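Local coordinates for protein ubiquinone biosynthesis accessory factor UbiJ (Escherichia coli, PDB 6H6O) that binds hydrophobic ubiquinone biosynthetic intermediates through its SCP2 domain and is essential for the stability of the Ubi complex in aerobic ubiquinone synthesis, at residues 20-25 / 68-73; 34-39 / 124-129; 41-46 / 117-122; 60-65 / 72-77; 82-87 / 105-110. All coordinates share one frame; numbering follows the deposited sequence. Where two conformers were deposited one is given.

Interaction 1: 20-25 / 68-73; sequences AGIESL and VDVLGE. With CA (calcium ion), chain I.
Glu23 of helix 14-30 and Asp69 of the edge strand 68-71 share a calcium ion, and the metal bonds dominate this contact. Glu23 grips it with both carboxylate oxygens, OE1 at 2.3 Å from the ion, while Asp69 gives OD1 at 2.5 Å. The two side chains run side by side in the same direction with their carboxylate planes 87° apart, and four waters complete the shell. One hydrogen bond spans the segments: Val70 N donates to Glu23 OE1 over 2.9 Å, nearly straight at the hydrogen, arriving from above the carboxylate plane. In Glu23, chi1 of -180° sets CG anti to the backbone N, and the extended chain carries the carboxylate to this N-H at the strand's edge. Water 1, a calcium ligand, also donates to Val70 O. The apolar share is modest: Glu23 CB rests 3.8 Å from Val70 CG2. The ion probably offsets the repulsion of two adjacent carboxylates, tying helix to sheet edge through OE1, which serves metal and backbone amide at once.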
# COMPACT_ATOMS: atom_id res chain seq x y z
N ALA A 20 2.82 7.46 -6.39
CA ALA A 20 2.88 7.05 -7.81
C ALA A 20 2.37 5.61 -8.04
O ALA A 20 1.63 5.37 -8.99
CB ALA A 20 4.30 7.20 -8.35
N GLY A 21 2.74 4.69 -7.13
CA GLY A 21 2.32 3.29 -7.16
C GLY A 21 0.82 3.15 -6.96
O GLY A 21 0.15 2.43 -7.72
N ILE A 22 0.27 3.88 -5.99
CA ILE A 22 -1.18 3.87 -5.74
C ILE A 22 -1.91 4.41 -6.97
O ILE A 22 -2.91 3.82 -7.38
CB ILE A 22 -1.56 4.59 -4.40
CG1 ILE A 22 -1.02 3.79 -3.19
CG2 ILE A 22 -3.09 4.80 -4.26
CD1 ILE A 22 -1.01 4.63 -1.87
N GLU A 23 -1.40 5.51 -7.57
CA GLU A 23 -2.01 6.11 -8.75
C GLU A 23 -2.05 5.10 -9.91
O GLU A 23 -3.10 4.93 -10.55
CB GLU A 23 -1.24 7.38 -9.18
CG GLU A 23 -1.85 8.05 -10.40
CD GLU A 23 -1.27 9.41 -10.74
OE1 GLU A 23 -1.17 10.26 -9.83
OE2 GLU A 23 -1.00 9.65 -11.94
N SER A 24 -0.91 4.41 -10.16
CA SER A 24 -0.83 3.41 -11.23
C SER A 24 -1.87 2.28 -11.00
O SER A 24 -2.59 1.92 -11.93
CB SER A 24 0.58 2.83 -11.30
OG SER A 24 0.65 1.86 -12.34
N LEU A 25 -1.96 1.77 -9.77
CA LEU A 25 -2.89 0.71 -9.36
C LEU A 25 -4.33 1.15 -9.60
O LEU A 25 -5.09 0.41 -10.23
CB LEU A 25 -2.71 0.36 -7.88
CG LEU A 25 -1.79 -0.84 -7.51
CD1 LEU A 25 -1.46 -0.83 -6.05
CD2 LEU A 25 -2.48 -2.15 -7.82
N VAL A 68 -7.34 9.19 -12.55
CA VAL A 68 -7.36 9.72 -11.18
C VAL A 68 -5.90 10.04 -10.87
O VAL A 68 -4.98 9.26 -11.20
CB VAL A 68 -8.01 8.77 -10.14
CG1 VAL A 68 -7.38 7.37 -10.17
CG2 VAL A 68 -7.96 9.36 -8.72
N ASP A 69 -5.68 11.19 -10.28
CA ASP A 69 -4.36 11.60 -9.86
C ASP A 69 -4.28 11.45 -8.36
O ASP A 69 -5.25 11.75 -7.66
CB ASP A 69 -4.07 13.03 -10.32
CG ASP A 69 -3.72 13.05 -11.78
OD1 ASP A 69 -2.57 12.69 -12.12
OD2 ASP A 69 -4.62 13.32 -12.60
N VAL A 70 -3.14 10.91 -7.87
CA VAL A 70 -2.93 10.73 -6.45
C VAL A 70 -1.80 11.68 -6.03
O VAL A 70 -0.75 11.71 -6.67
CB VAL A 70 -2.66 9.26 -6.03
CG1 VAL A 70 -2.52 9.14 -4.52
CG2 VAL A 70 -3.79 8.34 -6.52
N LEU A 71 -2.04 12.45 -4.96
CA LEU A 71 -1.08 13.41 -4.41
C LEU A 71 -0.89 13.14 -2.92
O LEU A 71 -1.76 12.57 -2.28
CB LEU A 71 -1.56 14.85 -4.63
CG LEU A 71 -1.51 15.38 -6.07
CD1 LEU A 71 -2.91 15.56 -6.62
CD2 LEU A 71 -0.74 16.65 -6.12
N GLY A 72 0.25 13.57 -2.40
CA GLY A 72 0.57 13.40 -0.98
C GLY A 72 0.25 14.65 -0.19
O GLY A 72 0.22 14.60 1.04
N GLU A 73 -0.02 15.77 -0.88
CA GLU A 73 -0.37 17.05 -0.26
C GLU A 73 -1.45 17.70 -1.11
O GLU A 73 -1.48 17.50 -2.33
CB GLU A 73 0.87 18.00 -0.21
CG GLU A 73 2.01 17.56 0.69
CD GLU A 73 1.79 17.57 2.19
OE1 GLU A 73 0.89 18.30 2.67
OE2 GLU A 73 2.55 16.87 2.90
CA CA I . -0.37 11.88 -11.32
O HOH W 1 -0.32 13.01 -9.17
O HOH W 2 0.67 14.00 -11.63
O HOH W 3 -0.02 11.66 -13.48
O HOH W 4 1.61 10.97 -10.78

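Interaction 2: 34-39 / 124-129; sequences PALKTA and DLAEFD. With CA (calcium ion), chain G; CA (calcium ion), chain H.
In this SCP2 domain the last turn of helix 113-128 packs against the 3-10 turn 34-36 and the start of helix 37-41, with Leu36 reaching from the turn onto the helix. Its two methyls divide the work: CD1 lies 3.7 Å from Ala126 CB, whereas CD2 sits against the backbone of Leu125, 3.6 Å from its O. Leu36 CG, anti to its own carbonyl carbon (chi1 -57°), also comes within 4.0 Å of Asp129 OD2. An alanine in place of Leu36 would lose both methyl contacts, CD1 on Ala126 CB and CD2 on Leu125 O, and would probably open a gap beside the helix end. Further along, Ala39 CB touches Leu125 CD1, and Ala126 is backed by Phe29 and Leu30 of helix 14-30. On the polar side, Asp129 OD2 is hydrogen-bonded to Ser33 OG, while Ala35 CB packs against the same carboxylate. Two calcium ions lie on this helix end. One takes Asp124 OD1, Glu127 OE1 at a longer distance and Arg93 O. The other is bound by main-chain oxygens of Ala126, Asp129 and Ala131, and its ligand water 5 donates to Asp129 OD2, 2.7 Å from that water oxygen.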
# COMPACT_ATOMS: atom_id res chain seq x y z
N PRO A 34 -13.54 0.80 -20.61
CA PRO A 34 -14.56 1.78 -21.04
C PRO A 34 -15.97 1.44 -20.54
O PRO A 34 -16.82 2.35 -20.51
CB PRO A 34 -14.48 1.75 -22.57
CG PRO A 34 -13.87 0.45 -22.90
CD PRO A 34 -13.00 0.04 -21.76
N ALA A 35 -16.23 0.17 -20.10
CA ALA A 35 -17.55 -0.22 -19.58
C ALA A 35 -17.94 0.55 -18.30
O ALA A 35 -19.12 0.67 -18.00
CB ALA A 35 -17.60 -1.73 -19.31
N LEU A 36 -16.93 1.03 -17.54
CA LEU A 36 -17.15 1.75 -16.27
C LEU A 36 -17.40 3.25 -16.40
O LEU A 36 -17.57 3.93 -15.37
CB LEU A 36 -15.97 1.49 -15.32
CG LEU A 36 -15.65 0.04 -14.98
CD1 LEU A 36 -14.44 -0.03 -14.09
CD2 LEU A 36 -16.84 -0.64 -14.30
N LYS A 37 -17.41 3.78 -17.63
CA LYS A 37 -17.56 5.21 -17.88
C LYS A 37 -18.70 5.88 -17.10
O LYS A 37 -18.45 6.91 -16.47
CB LYS A 37 -17.67 5.51 -19.38
CG LYS A 37 -17.43 6.99 -19.70
CD LYS A 37 -17.55 7.33 -21.17
CE LYS A 37 -17.09 8.75 -21.44
NZ LYS A 37 -17.20 9.08 -22.89
N THR A 38 -19.92 5.30 -17.09
CA THR A 38 -21.04 5.97 -16.38
C THR A 38 -20.84 5.99 -14.86
O THR A 38 -21.27 6.94 -14.20
CB THR A 38 -22.40 5.39 -16.76
OG1 THR A 38 -22.45 4.05 -16.33
CG2 THR A 38 -22.69 5.51 -18.26
N ALA A 39 -20.17 4.95 -14.31
CA ALA A 39 -19.88 4.88 -12.88
C ALA A 39 -18.79 5.90 -12.53
O ALA A 39 -18.90 6.56 -11.50
CB ALA A 39 -19.43 3.48 -12.51
N ASP A 124 -16.72 -1.66 -6.72
CA ASP A 124 -17.59 -2.84 -6.78
C ASP A 124 -17.85 -3.22 -8.26
O ASP A 124 -17.68 -4.37 -8.64
CB ASP A 124 -18.91 -2.57 -6.04
CG ASP A 124 -19.74 -3.82 -5.73
OD1 ASP A 124 -19.21 -4.94 -5.91
OD2 ASP A 124 -20.90 -3.67 -5.29
N LEU A 125 -18.16 -2.21 -9.10
CA LEU A 125 -18.42 -2.45 -10.52
C LEU A 125 -17.14 -2.82 -11.27
O LEU A 125 -17.21 -3.59 -12.23
CB LEU A 125 -19.12 -1.25 -11.15
CG LEU A 125 -20.59 -1.07 -10.70
CD1 LEU A 125 -21.14 0.27 -11.13
CD2 LEU A 125 -21.50 -2.19 -11.23
N ALA A 126 -15.97 -2.31 -10.81
CA ALA A 126 -14.68 -2.63 -11.42
C ALA A 126 -14.29 -4.10 -11.22
O ALA A 126 -13.57 -4.68 -12.04
CB ALA A 126 -13.58 -1.69 -10.91
N GLU A 127 -14.77 -4.69 -10.12
CA GLU A 127 -14.57 -6.10 -9.83
C GLU A 127 -15.56 -6.93 -10.67
O GLU A 127 -15.19 -8.00 -11.17
CB GLU A 127 -14.81 -6.35 -8.34
CG GLU A 127 -14.21 -7.65 -7.82
CD GLU A 127 -14.60 -8.03 -6.41
OE1 GLU A 127 -15.56 -7.43 -5.87
OE2 GLU A 127 -13.97 -8.95 -5.85
N PHE A 128 -16.82 -6.44 -10.83
CA PHE A 128 -17.85 -7.10 -11.63
C PHE A 128 -17.42 -7.22 -13.09
O PHE A 128 -17.61 -8.25 -13.73
CB PHE A 128 -19.20 -6.35 -11.51
CG PHE A 128 -20.12 -6.47 -12.72
CD1 PHE A 128 -20.84 -7.64 -12.95
CD2 PHE A 128 -20.23 -5.43 -13.64
CE1 PHE A 128 -21.66 -7.76 -14.08
CE2 PHE A 128 -21.04 -5.56 -14.77
CZ PHE A 128 -21.75 -6.73 -14.98
N ASP A 129 -16.93 -6.11 -13.64
CA ASP A 129 -16.51 -6.01 -15.02
C ASP A 129 -15.18 -6.80 -15.20
O ASP A 129 -14.18 -6.41 -14.62
CB ASP A 129 -16.38 -4.54 -15.42
CG ASP A 129 -15.79 -4.35 -16.77
OD1 ASP A 129 -16.08 -5.15 -17.65
OD2 ASP A 129 -15.02 -3.40 -16.95
CA CA G . -12.37 -5.16 -13.85
CA CA H . -17.46 -6.06 -4.24
O HOH W 5 -13.13 -3.26 -14.98
O HOH W 6 -11.56 -7.04 -12.82
O HOH W 7 -10.59 -3.67 -13.28
O HOH W 8 -15.62 -4.24 -4.19
O HOH W 9 -19.03 -7.75 -5.37

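Interaction 3: 41-46 / 117-122; sequences SRLLGK and QNFVAL
Leu43, Asn118 and Arg42 carry this contact, in which two overlapping beta turns, type I from Ser41 to Leu44 and type II from Leu43 to Lys46, lie against helix 113-128 of the SCP2 fold. Leu43 is the apolar member. Its CD1 meets Leu122 CD2 at 3.7 Å and approaches the edge of the Phe119 ring, near the ring plane, while CD2 passes Asn118 CB at 3.9 Å as the two side chains slide past each other in opposite directions. Phe119 and Leu122 also touch Leu30 of helix 14-30, which extends the apolar layer beyond the turns. Asn118 faces the turn from the helix, its side chain crossing that of Arg42 at about a right angle, although the amide and guanidinium planes are just 20° apart. Asn118 ND2 packs against Arg42 CB, and Asn118 OD1 lies 3.6 Å from Arg42 NE. The arginine chain bends at chi3 (-70°), which sets NE, and Arg42 NH2 lies 3.8 Å from Ala121 CB. Water does the polar joining. Water 10 donates to Arg42 O and accepts from Asn118 ND2, so the amide is tied back to the turn's main chain. Water 11, lying at the guanidinium edge and in its plane, accepts from Arg42 NE at 2.8 Å and donates to Asn118 O at 2.9 Å.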
# COMPACT_ATOMS: atom_id res chain seq x y z
N SER A 41 -18.27 8.74 -14.11
CA SER A 41 -18.83 10.09 -14.31
C SER A 41 -19.32 10.74 -13.02
O SER A 41 -19.22 11.96 -12.86
CB SER A 41 -19.93 10.09 -15.36
OG SER A 41 -21.15 9.61 -14.81
N ARG A 42 -19.82 9.90 -12.08
CA ARG A 42 -20.32 10.35 -10.77
C ARG A 42 -19.22 11.01 -9.90
O ARG A 42 -19.53 11.75 -8.98
CB ARG A 42 -20.92 9.15 -10.01
CG ARG A 42 -22.22 8.63 -10.65
CD ARG A 42 -23.01 7.71 -9.74
NE ARG A 42 -22.33 6.43 -9.56
CZ ARG A 42 -22.89 5.24 -9.76
NH1 ARG A 42 -24.16 5.15 -10.15
NH2 ARG A 42 -22.19 4.13 -9.56
N LEU A 43 -17.94 10.73 -10.19
CA LEU A 43 -16.78 11.24 -9.44
C LEU A 43 -16.03 12.37 -10.18
O LEU A 43 -15.07 12.91 -9.62
CB LEU A 43 -15.78 10.09 -9.15
CG LEU A 43 -16.29 9.03 -8.17
CD1 LEU A 43 -15.40 7.77 -8.24
CD2 LEU A 43 -16.33 9.55 -6.73
N LEU A 44 -16.44 12.70 -11.41
CA LEU A 44 -15.70 13.72 -12.19
C LEU A 44 -15.56 15.04 -11.46
O LEU A 44 -16.53 15.58 -10.95
CB LEU A 44 -16.28 13.94 -13.60
CG LEU A 44 -16.30 12.72 -14.52
CD1 LEU A 44 -16.92 13.05 -15.86
CD2 LEU A 44 -14.93 12.08 -14.65
N GLY A 45 -14.32 15.49 -11.35
CA GLY A 45 -13.98 16.73 -10.66
C GLY A 45 -13.89 16.65 -9.15
O GLY A 45 -13.52 17.63 -8.50
N LYS A 46 -14.19 15.48 -8.57
CA LYS A 46 -14.14 15.32 -7.12
C LYS A 46 -12.73 15.17 -6.58
O LYS A 46 -11.85 14.59 -7.23
CB LYS A 46 -15.04 14.15 -6.65
CG LYS A 46 -16.54 14.34 -7.01
CD LYS A 46 -17.19 15.56 -6.32
CE LYS A 46 -18.67 15.62 -6.66
NZ LYS A 46 -19.30 16.87 -6.15
N GLN A 117 -19.39 6.94 -1.28
CA GLN A 117 -20.38 5.96 -1.74
C GLN A 117 -20.17 5.64 -3.23
O GLN A 117 -20.16 4.46 -3.61
CB GLN A 117 -21.82 6.46 -1.52
CG GLN A 117 -22.24 6.47 -0.04
CD GLN A 117 -23.54 7.22 0.18
OE1 GLN A 117 -24.02 7.97 -0.66
NE2 GLN A 117 -24.13 7.05 1.35
N ASN A 118 -19.93 6.68 -4.06
CA ASN A 118 -19.71 6.53 -5.50
C ASN A 118 -18.37 5.85 -5.77
O ASN A 118 -18.28 5.03 -6.68
CB ASN A 118 -19.83 7.87 -6.24
CG ASN A 118 -21.25 8.37 -6.25
OD1 ASN A 118 -22.21 7.61 -6.14
ND2 ASN A 118 -21.44 9.67 -6.40
N PHE A 119 -17.36 6.14 -4.96
CA PHE A 119 -16.05 5.51 -5.10
C PHE A 119 -16.15 3.97 -4.84
O PHE A 119 -15.66 3.17 -5.65
CB PHE A 119 -15.02 6.17 -4.17
CG PHE A 119 -13.65 5.55 -4.28
CD1 PHE A 119 -12.88 5.74 -5.43
CD2 PHE A 119 -13.17 4.72 -3.29
CE1 PHE A 119 -11.61 5.14 -5.55
CE2 PHE A 119 -11.91 4.11 -3.42
CZ PHE A 119 -11.13 4.35 -4.55
N VAL A 120 -16.81 3.58 -3.74
CA VAL A 120 -17.04 2.18 -3.34
C VAL A 120 -17.91 1.46 -4.43
O VAL A 120 -17.57 0.35 -4.84
CB VAL A 120 -17.62 2.11 -1.89
CG1 VAL A 120 -18.08 0.69 -1.52
CG2 VAL A 120 -16.60 2.65 -0.88
N ALA A 121 -18.96 2.14 -4.92
CA ALA A 121 -19.83 1.63 -6.00
C ALA A 121 -18.97 1.38 -7.26
O ALA A 121 -19.13 0.33 -7.90
CB ALA A 121 -20.94 2.61 -6.30
N LEU A 122 -18.07 2.32 -7.61
CA LEU A 122 -17.16 2.17 -8.76
C LEU A 122 -16.22 0.98 -8.57
O LEU A 122 -16.10 0.17 -9.50
CB LEU A 122 -16.36 3.48 -9.03
CG LEU A 122 -15.21 3.41 -10.06
CD1 LEU A 122 -15.69 2.97 -11.45
CD2 LEU A 122 -14.46 4.74 -10.14
O HOH W 10 -19.56 11.65 -6.24
O HOH W 11 -19.77 5.49 -9.14

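Interaction 4: 60-65 / 72-77; sequences ILVFSE and GEWAGD. With CA (calcium ion), chain J.
Ile60 and Trp74 form the tight part of this contact, where the loop following strand 68-71 folds over strand 58-63. Ile60 CG1 sits 3.7 Å from Trp74 CB, and CD1 reaches past it to the main chain, 3.6 Å from Glu73 C. Ile60 CG2 lies 3.9 Å from Trp74 CG, approaching obliquely. Trp74 CG is anti to the backbone N (chi1 -171°), on a side chain that leaves its backbone toward the strand. Farther out, Val62 crosses the indole at about a right angle and makes a CH-pi contact, CG2 lying over the face 4.2 Å from the centroid of the six-membered ring.

The other side is looser. Glu73 is exposed and points away from the strand, and Asp77, also exposed, has two conformers, at least one of which binds a calcium ion through its carboxylate. Between these regions Trp74 NE1 donates to Asp77 O over 3.3 Å, from above the carbonyl plane. The strand thus offers only hydrocarbon to the loop, whereas the indole N-H is used within the loop, which probably restrains the ring's turning.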
# COMPACT_ATOMS: atom_id res chain seq x y z
N ILE A 60 -4.50 12.10 -1.44
CA ILE A 60 -5.55 12.90 -2.07
C ILE A 60 -5.77 12.36 -3.49
O ILE A 60 -4.83 12.24 -4.26
CB ILE A 60 -5.23 14.41 -2.01
CG1 ILE A 60 -5.02 14.89 -0.53
CG2 ILE A 60 -6.37 15.22 -2.67
CD1 ILE A 60 -3.57 14.98 -0.09
N LEU A 61 -7.01 11.97 -3.78
CA LEU A 61 -7.42 11.41 -5.07
C LEU A 61 -8.21 12.48 -5.83
O LEU A 61 -9.21 12.99 -5.30
CB LEU A 61 -8.29 10.16 -4.86
CG LEU A 61 -7.58 8.81 -4.59
CD1 LEU A 61 -6.61 8.86 -3.43
CD2 LEU A 61 -8.61 7.71 -4.38
N VAL A 62 -7.75 12.85 -7.03
CA VAL A 62 -8.44 13.88 -7.85
C VAL A 62 -8.93 13.18 -9.10
O VAL A 62 -8.12 12.76 -9.92
CB VAL A 62 -7.51 15.08 -8.20
CG1 VAL A 62 -8.27 16.13 -9.01
CG2 VAL A 62 -6.90 15.69 -6.93
N PHE A 63 -10.25 13.09 -9.26
CA PHE A 63 -10.86 12.36 -10.37
C PHE A 63 -11.13 13.21 -11.62
O PHE A 63 -11.87 14.19 -11.55
CB PHE A 63 -12.15 11.66 -9.91
CG PHE A 63 -11.94 10.67 -8.78
CD1 PHE A 63 -11.65 9.34 -9.05
CD2 PHE A 63 -12.04 11.08 -7.45
CE1 PHE A 63 -11.44 8.42 -8.00
CE2 PHE A 63 -11.84 10.17 -6.41
CZ PHE A 63 -11.54 8.83 -6.69
N SER A 64 -10.52 12.83 -12.76
CA SER A 64 -10.77 13.49 -14.04
C SER A 64 -11.38 12.45 -15.01
O SER A 64 -11.58 11.30 -14.60
CB SER A 64 -9.52 14.17 -14.59
OG SER A 64 -8.52 13.26 -15.02
N GLU A 65 -11.70 12.83 -16.25
CA GLU A 65 -12.32 11.91 -17.21
C GLU A 65 -11.40 10.73 -17.61
O GLU A 65 -11.88 9.62 -17.69
CB GLU A 65 -12.86 12.64 -18.45
CG GLU A 65 -13.84 11.79 -19.24
CD GLU A 65 -14.11 12.21 -20.67
OE1 GLU A 65 -15.28 12.10 -21.11
OE2 GLU A 65 -13.15 12.62 -21.36
N GLY A 72 0.25 13.57 -2.40
CA GLY A 72 0.57 13.40 -0.98
C GLY A 72 0.25 14.65 -0.19
O GLY A 72 0.22 14.60 1.04
N GLU A 73 -0.02 15.77 -0.88
CA GLU A 73 -0.37 17.05 -0.26
C GLU A 73 -1.45 17.70 -1.11
O GLU A 73 -1.48 17.50 -2.33
CB GLU A 73 0.87 18.00 -0.21
CG GLU A 73 2.01 17.56 0.69
CD GLU A 73 1.79 17.57 2.19
OE1 GLU A 73 0.89 18.30 2.67
OE2 GLU A 73 2.55 16.87 2.90
N TRP A 74 -2.29 18.53 -0.48
CA TRP A 74 -3.34 19.29 -1.17
C TRP A 74 -3.65 20.55 -0.39
O TRP A 74 -4.23 20.47 0.69
CB TRP A 74 -4.61 18.44 -1.34
CG TRP A 74 -5.65 19.06 -2.21
CD1 TRP A 74 -6.81 19.64 -1.80
CD2 TRP A 74 -5.64 19.13 -3.64
NE1 TRP A 74 -7.54 20.08 -2.90
CE2 TRP A 74 -6.84 19.76 -4.04
CE3 TRP A 74 -4.73 18.71 -4.63
CZ2 TRP A 74 -7.16 20.00 -5.38
CZ3 TRP A 74 -5.05 18.92 -5.97
CH2 TRP A 74 -6.26 19.54 -6.33
N ALA A 75 -3.32 21.70 -0.95
CA ALA A 75 -3.59 22.94 -0.25
C ALA A 75 -5.07 23.40 -0.30
O ALA A 75 -5.49 24.12 0.59
CB ALA A 75 -2.65 24.04 -0.74
N GLY A 76 -5.83 22.96 -1.29
CA GLY A 76 -7.24 23.30 -1.47
C GLY A 76 -8.23 22.53 -0.62
O GLY A 76 -7.86 21.92 0.40
N ASP A 77 -9.49 22.56 -1.06
CA ASP A 77 -10.56 21.89 -0.35
C ASP A 77 -10.84 20.54 -0.95
O ASP A 77 -10.72 20.34 -2.17
CB ASP A 77 -11.84 22.75 -0.29
CG ASP A 77 -11.70 24.01 0.55
OD1 ASP A 77 -11.15 23.92 1.67
OD2 ASP A 77 -12.17 25.08 0.10
CA CA J . -11.42 26.03 2.45

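Interaction 5: 82-87 / 105-110; sequences VIAYAS and GELEVQ. With LMR ((2S)-2-hydroxybutanedioic acid), chain C.
Ile83 and Glu108 face each other as an antiparallel hydrogen-bonded pair, Ile83 N donating to Glu108 O and Glu108 N to Ile83 O, both at 2.9 Å and in the carbonyl planes. Ile83 CD1 meets the amide of Gln110 at a slant, NE2 3.7 Å away. That amide in turn donates to Glu108 OE2 from above the carboxylate plane, giving the isoleucine methyl a polar pair to rest against. On the sheet face carrying Val82, Ala84, Leu107 and Val109, Leu107 has CG anti to the backbone N (chi1 -180°), and its CD1 lies 3.7 Å from Ala84 CB and 4.2 Å from Val82 CB. Water 12 joins Tyr85 N to Glu106 O. The Tyr85 ring offers one face to the bound malate, whose C2 stands 3.7 Å above its plane toward the rim and whose O2 is 3.2 Å from Tyr85 CD1. An alanine at Tyr85 would probably leave the malate without this aromatic platform. Glu106 forms a salt bridge with Lys91. Strand 107-111 is the sheet edge within the chain, 80-84 joins it to 47-52, and helix 95-104 covers Leu107 and Val109 through Leu98 and Ile102.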
# COMPACT_ATOMS: atom_id res chain seq x y z
N VAL A 82 -12.07 10.95 4.31
CA VAL A 82 -12.31 9.69 4.98
C VAL A 82 -11.14 9.41 5.90
O VAL A 82 -9.99 9.67 5.53
CB VAL A 82 -12.66 8.50 4.03
CG1 VAL A 82 -13.92 8.79 3.23
CG2 VAL A 82 -11.51 8.18 3.08
N ILE A 83 -11.45 8.96 7.13
CA ILE A 83 -10.45 8.64 8.15
C ILE A 83 -10.69 7.20 8.63
O ILE A 83 -11.79 6.88 9.08
CB ILE A 83 -10.41 9.65 9.34
CG1 ILE A 83 -10.33 11.13 8.85
CG2 ILE A 83 -9.24 9.32 10.29
CD1 ILE A 83 -11.60 11.90 8.99
N ALA A 84 -9.67 6.33 8.49
CA ALA A 84 -9.81 4.92 8.87
C ALA A 84 -8.44 4.25 8.95
O ALA A 84 -7.48 4.75 8.37
CB ALA A 84 -10.66 4.20 7.83
N TYR A 85 -8.38 3.08 9.63
CA TYR A 85 -7.16 2.29 9.67
C TYR A 85 -7.09 1.57 8.31
O TYR A 85 -8.14 1.34 7.66
CB TYR A 85 -7.18 1.28 10.85
CG TYR A 85 -6.79 1.90 12.18
CD1 TYR A 85 -5.46 2.17 12.48
CD2 TYR A 85 -7.75 2.21 13.14
CE1 TYR A 85 -5.09 2.77 13.68
CE2 TYR A 85 -7.40 2.80 14.35
CZ TYR A 85 -6.07 3.08 14.62
OH TYR A 85 -5.68 3.67 15.81
N ALA A 86 -5.86 1.26 7.85
CA ALA A 86 -5.65 0.62 6.54
C ALA A 86 -6.46 -0.67 6.36
O ALA A 86 -6.94 -0.93 5.26
CB ALA A 86 -4.17 0.33 6.34
N SER A 87 -6.63 -1.47 7.44
CA SER A 87 -7.33 -2.75 7.43
C SER A 87 -8.83 -2.63 7.10
O SER A 87 -9.48 -3.66 6.93
CB SER A 87 -7.08 -3.54 8.72
OG SER A 87 -7.61 -2.85 9.84
N GLY A 105 -18.23 3.23 13.30
CA GLY A 105 -17.17 4.21 13.55
C GLY A 105 -15.79 3.75 13.09
O GLY A 105 -14.79 4.40 13.39
N GLU A 106 -15.73 2.62 12.35
CA GLU A 106 -14.48 2.10 11.77
C GLU A 106 -14.01 3.03 10.64
O GLU A 106 -12.81 3.14 10.39
CB GLU A 106 -14.67 0.68 11.24
CG GLU A 106 -14.71 -0.37 12.33
CD GLU A 106 -14.93 -1.77 11.81
OE1 GLU A 106 -16.05 -2.31 11.98
OE2 GLU A 106 -13.99 -2.32 11.21
N LEU A 107 -14.95 3.70 9.99
CA LEU A 107 -14.66 4.68 8.94
C LEU A 107 -15.40 5.97 9.28
O LEU A 107 -16.61 5.94 9.47
CB LEU A 107 -15.11 4.16 7.56
CG LEU A 107 -14.84 5.12 6.40
CD1 LEU A 107 -13.56 4.79 5.69
CD2 LEU A 107 -15.95 5.10 5.43
N GLU A 108 -14.68 7.08 9.40
CA GLU A 108 -15.27 8.39 9.68
C GLU A 108 -15.31 9.17 8.38
O GLU A 108 -14.32 9.20 7.65
CB GLU A 108 -14.45 9.14 10.75
CG GLU A 108 -15.08 10.45 11.19
CD GLU A 108 -14.18 11.40 11.95
OE1 GLU A 108 -13.35 10.93 12.77
OE2 GLU A 108 -14.33 12.63 11.75
N VAL A 109 -16.46 9.78 8.08
CA VAL A 109 -16.64 10.57 6.86
C VAL A 109 -16.92 12.04 7.18
O VAL A 109 -17.78 12.35 8.01
CB VAL A 109 -17.71 9.98 5.90
CG1 VAL A 109 -17.80 10.79 4.61
CG2 VAL A 109 -17.43 8.52 5.58
N GLN A 110 -16.20 12.93 6.50
CA GLN A 110 -16.40 14.38 6.59
C GLN A 110 -16.70 14.87 5.17
O GLN A 110 -16.23 14.27 4.20
CB GLN A 110 -15.14 15.06 7.14
CG GLN A 110 -14.88 14.74 8.62
CD GLN A 110 -13.55 15.22 9.13
OE1 GLN A 110 -12.75 15.84 8.42
NE2 GLN A 110 -13.26 14.91 10.38
C1 LMR C . -3.03 -0.63 16.10
O1A LMR C . -3.12 -1.33 17.21
O1B LMR C . -1.99 -0.16 15.67
C2 LMR C . -4.36 -0.44 15.39
O2 LMR C . -4.15 -0.39 13.98
C3 LMR C . -5.36 -1.55 15.71
C4 LMR C . -6.63 -1.39 14.91
O4A LMR C . -6.71 -1.68 13.73
O4B LMR C . -7.63 -0.92 15.61
O HOH W 12 -10.46 2.19 11.27

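In the fold
The sheet connects most of these contacts, but at different places and by different means. Interactions 1, 2, 3 and 5 are partly buried, each with some buried residues among those that touch, whereas interaction 4 is a surface contact built on hydrocarbon and indole. Interactions 1 and 5 lie at the two outermost strands, the first bound largely through a calcium ion and the second through backbone pairing. Interaction 4 shares Gly72 and Glu73 with interaction 1. Interactions 2 and 3 both use helix 113-128 and touch through Ala39 and Leu122; each combines buried leucine packing with a polar margin, metal-linked in 2 and water-bridged in 3. Interactions 2 and 5 lie on opposite sides of the chain's centre.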